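PDB 2FEX: conserved hypothetical protein from Agrobacterium tumefaciens, which is of unknown function but belongs to the DJ-1/PfpI superfamily, whose members include chaperones, peptidases and glyoxalase-like enzymes. Local coordinates for residues Pro142-Asp147 with Pro158-Val163. Sequence-based numbering, arbitrary orientation.
Sequences PRAVSD and PVSFAV
The hydroxyl OG of Ser160 receives the backbone N-H of Ala144 in an almost perfectly straight bond, N to OG 2.9 Å with 177° at the hydrogen. It is a compact example of a helix side chain meeting the main chain of a segment just ahead of a strand. A chi1 of 56° sets OG between the backbone N and the carbonyl carbon of its own residue, directed at the passing chain. There OG of Ser160 also lies 3.6 Å from CA of Arg143. Beside this bond, the methyl of Ala144 rests on the helix backbone, CB 3.5 Å from the carbonyl O of Ser160 and 3.6 Å from N of Phe161; consistent with so small a side chain at the interface, CA of Ala144 comes within 5.2 Å of CA of Phe161. Arg143, extended from CG to NE, instead leads away, its NH2 bonding to the terminal Arg188 O of the second subunit, while the carboxylate of Glu186 of that subunit takes the backbone N-H groups of Val159 and Ser160, one on each oxygen, in the helix's first turn. The contact thus joins helix 158-168 to the approach to strand 145-147, the outermost of the mixed sheet within this chain, with Phe161 packed over strands 150-153 and 96-100.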
ATOM      1  N   PRO A 142      11.184 -16.219   3.317  1.00 17.56           N
ATOM      2  CA  PRO A 142      10.109 -15.213   3.297  1.00 15.89           C
ATOM      3  C   PRO A 142      10.531 -13.800   2.914  1.00 15.73           C
ATOM      4  O   PRO A 142       9.678 -13.026   2.471  1.00 16.57           O
ATOM      5  CB  PRO A 142       9.550 -15.218   4.739  1.00 16.88           C
ATOM      6  CG  PRO A 142      10.707 -15.778   5.576  1.00 18.00           C
ATOM      7  CD  PRO A 142      11.494 -16.687   4.688  1.00 17.61           C
ATOM      8  N   ARG A 143      11.794 -13.450   3.120  1.00 17.26           N
ATOM      9  CA  ARG A 143      12.198 -12.025   2.906  1.00 16.37           C
ATOM     10  C   ARG A 143      12.748 -11.817   1.499  1.00 16.34           C
ATOM     11  O   ARG A 143      13.263 -12.749   0.862  1.00 16.41           O
ATOM     12  CB  ARG A 143      13.226 -11.563   3.940  1.00 16.99           C
ATOM     13  CG  ARG A 143      12.631 -11.548   5.390  1.00 19.06           C
ATOM     14  CD  ARG A 143      13.723 -11.168   6.336  1.00 23.59           C
ATOM     15  NE  ARG A 143      13.243 -11.300   7.701  1.00 29.17           N
ATOM     16  CZ  ARG A 143      13.644 -10.526   8.697  1.00 37.50           C
ATOM     17  NH1 ARG A 143      14.548  -9.570   8.470  1.00 40.03           N
ATOM     18  NH2 ARG A 143      13.129 -10.704   9.913  1.00 38.20           N
ATOM     19  N   ALA A 144      12.676 -10.561   1.030  1.00 14.69           N
ATOM     20  CA  ALA A 144      13.251 -10.174  -0.270  1.00 14.74           C
ATOM     21  C   ALA A 144      14.716 -10.565  -0.393  1.00 14.33           C
ATOM     22  O   ALA A 144      15.474 -10.620   0.633  1.00 16.02           O
ATOM     23  CB  ALA A 144      13.158  -8.658  -0.449  1.00 14.88           C
ATOM     24  N   VAL A 145      15.133 -10.788  -1.627  1.00 13.66           N
ATOM     25  CA  VAL A 145      16.525 -11.088  -1.936  1.00 15.21           C
ATOM     26  C   VAL A 145      17.104  -9.981  -2.829  1.00 15.62           C
ATOM     27  O   VAL A 145      16.410  -9.421  -3.715  1.00 16.23           O
ATOM     28  CB  VAL A 145      16.601 -12.423  -2.636  1.00 14.77           C
ATOM     29  CG1 VAL A 145      18.047 -12.717  -3.217  1.00 18.41           C
ATOM     30  CG2 VAL A 145      16.186 -13.544  -1.710  1.00 17.67           C
ATOM     31  N   SER A 146      18.354  -9.630  -2.539  1.00 16.87           N
ATOM     32  CA  SER A 146      19.093  -8.674  -3.376  1.00 16.89           C
ATOM     33  C   SER A 146      20.432  -9.273  -3.796  1.00 18.03           C
ATOM     34  O   SER A 146      21.270  -9.639  -2.924  1.00 18.10           O
ATOM     35  CB  SER A 146      19.339  -7.390  -2.598  1.00 17.79           C
ATOM     36  OG  SER A 146      20.000  -6.457  -3.438  1.00 19.03           O
ATOM     37  N   ASP A 147      20.677  -9.303  -5.094  1.00 17.14           N
ATOM     38  CA  ASP A 147      21.948  -9.821  -5.604  1.00 18.42           C
ATOM     39  C   ASP A 147      22.168  -9.306  -7.031  1.00 18.44           C
ATOM     40  O   ASP A 147      21.240  -9.273  -7.853  1.00 17.85           O
ATOM     41  CB  ASP A 147      21.927 -11.349  -5.629  1.00 18.68           C
ATOM     42  CG  ASP A 147      23.303 -11.954  -5.903  1.00 24.29           C
ATOM     43  OD1 ASP A 147      24.322 -11.438  -5.353  1.00 24.10           O
ATOM     44  OD2 ASP A 147      23.386 -12.914  -6.680  1.00 22.45           O
ATOM     45  N   PRO A 158       6.279  -7.029   1.259  1.00 13.35           N
ATOM     46  CA  PRO A 158       6.463  -5.649   0.805  1.00 13.35           C
ATOM     47  C   PRO A 158       7.487  -4.855   1.617  1.00 13.87           C
ATOM     48  O   PRO A 158       8.103  -3.920   1.084  1.00 13.87           O
ATOM     49  CB  PRO A 158       5.046  -5.040   0.949  1.00 13.55           C
ATOM     50  CG  PRO A 158       4.388  -5.826   2.086  1.00 14.41           C
ATOM     51  CD  PRO A 158       4.930  -7.252   1.847  1.00 12.97           C
ATOM     52  N   VAL A 159       7.629  -5.176   2.907  1.00 12.93           N
ATOM     53  CA  VAL A 159       8.547  -4.387   3.746  1.00 13.10           C
ATOM     54  C   VAL A 159       9.996  -4.663   3.356  1.00 13.32           C
ATOM     55  O   VAL A 159      10.755  -3.738   3.124  1.00 13.19           O
ATOM     56  CB  VAL A 159       8.299  -4.625   5.236  1.00 13.23           C
ATOM     57  CG1 VAL A 159       9.266  -3.702   6.030  1.00 14.57           C
ATOM     58  CG2 VAL A 159       6.801  -4.327   5.531  1.00 15.50           C
ATOM     59  N   SER A 160      10.401  -5.939   3.307  1.00 13.26           N
ATOM     60  CA  SER A 160      11.783  -6.243   2.981  1.00 14.71           C
ATOM     61  C   SER A 160      12.096  -5.884   1.504  1.00 12.96           C
ATOM     62  O   SER A 160      13.231  -5.553   1.194  1.00 14.16           O
ATOM     63  CB  SER A 160      12.150  -7.688   3.292  1.00 16.23           C
ATOM     64  OG  SER A 160      11.277  -8.594   2.626  1.00 14.94           O
ATOM     65  N   PHE A 161      11.065  -5.914   0.667  1.00 12.93           N
ATOM     66  CA  PHE A 161      11.239  -5.445  -0.734  1.00 12.17           C
ATOM     67  C   PHE A 161      11.691  -3.966  -0.688  1.00 12.88           C
ATOM     68  O   PHE A 161      12.716  -3.584  -1.316  1.00 13.14           O
ATOM     69  CB  PHE A 161       9.913  -5.573  -1.474  1.00 12.29           C
ATOM     70  CG  PHE A 161      10.003  -5.280  -2.970  1.00 12.12           C
ATOM     71  CD1 PHE A 161      10.865  -5.994  -3.794  1.00 11.68           C
ATOM     72  CD2 PHE A 161       9.162  -4.295  -3.521  1.00 13.03           C
ATOM     73  CE1 PHE A 161      10.854  -5.768  -5.216  1.00 12.15           C
ATOM     74  CE2 PHE A 161       9.145  -4.056  -4.948  1.00 11.85           C
ATOM     75  CZ  PHE A 161      10.039  -4.767  -5.767  1.00 13.22           C
ATOM     76  N   ALA A 162      10.966  -3.152   0.097  1.00 13.80           N
ATOM     77  CA  ALA A 162      11.327  -1.745   0.194  1.00 13.59           C
ATOM     78  C   ALA A 162      12.727  -1.540   0.782  1.00 13.90           C
ATOM     79  O   ALA A 162      13.519  -0.725   0.272  1.00 14.38           O
ATOM     80  CB  ALA A 162      10.285  -0.968   0.996  1.00 13.70           C
ATOM     81  N   VAL A 163      13.030  -2.286   1.837  1.00 13.29           N
ATOM     82  CA  VAL A 163      14.319  -2.108   2.549  1.00 14.51           C
ATOM     83  C   VAL A 163      15.449  -2.481   1.557  1.00 14.90           C
ATOM     84  O   VAL A 163      16.449  -1.766   1.477  1.00 15.27           O
ATOM     85  CB  VAL A 163      14.376  -3.017   3.776  1.00 14.42           C
ATOM     86  CG1 VAL A 163      15.821  -3.142   4.284  1.00 17.24           C
ATOM     87  CG2 VAL A 163      13.361  -2.526   4.845  1.00 15.20           C
TER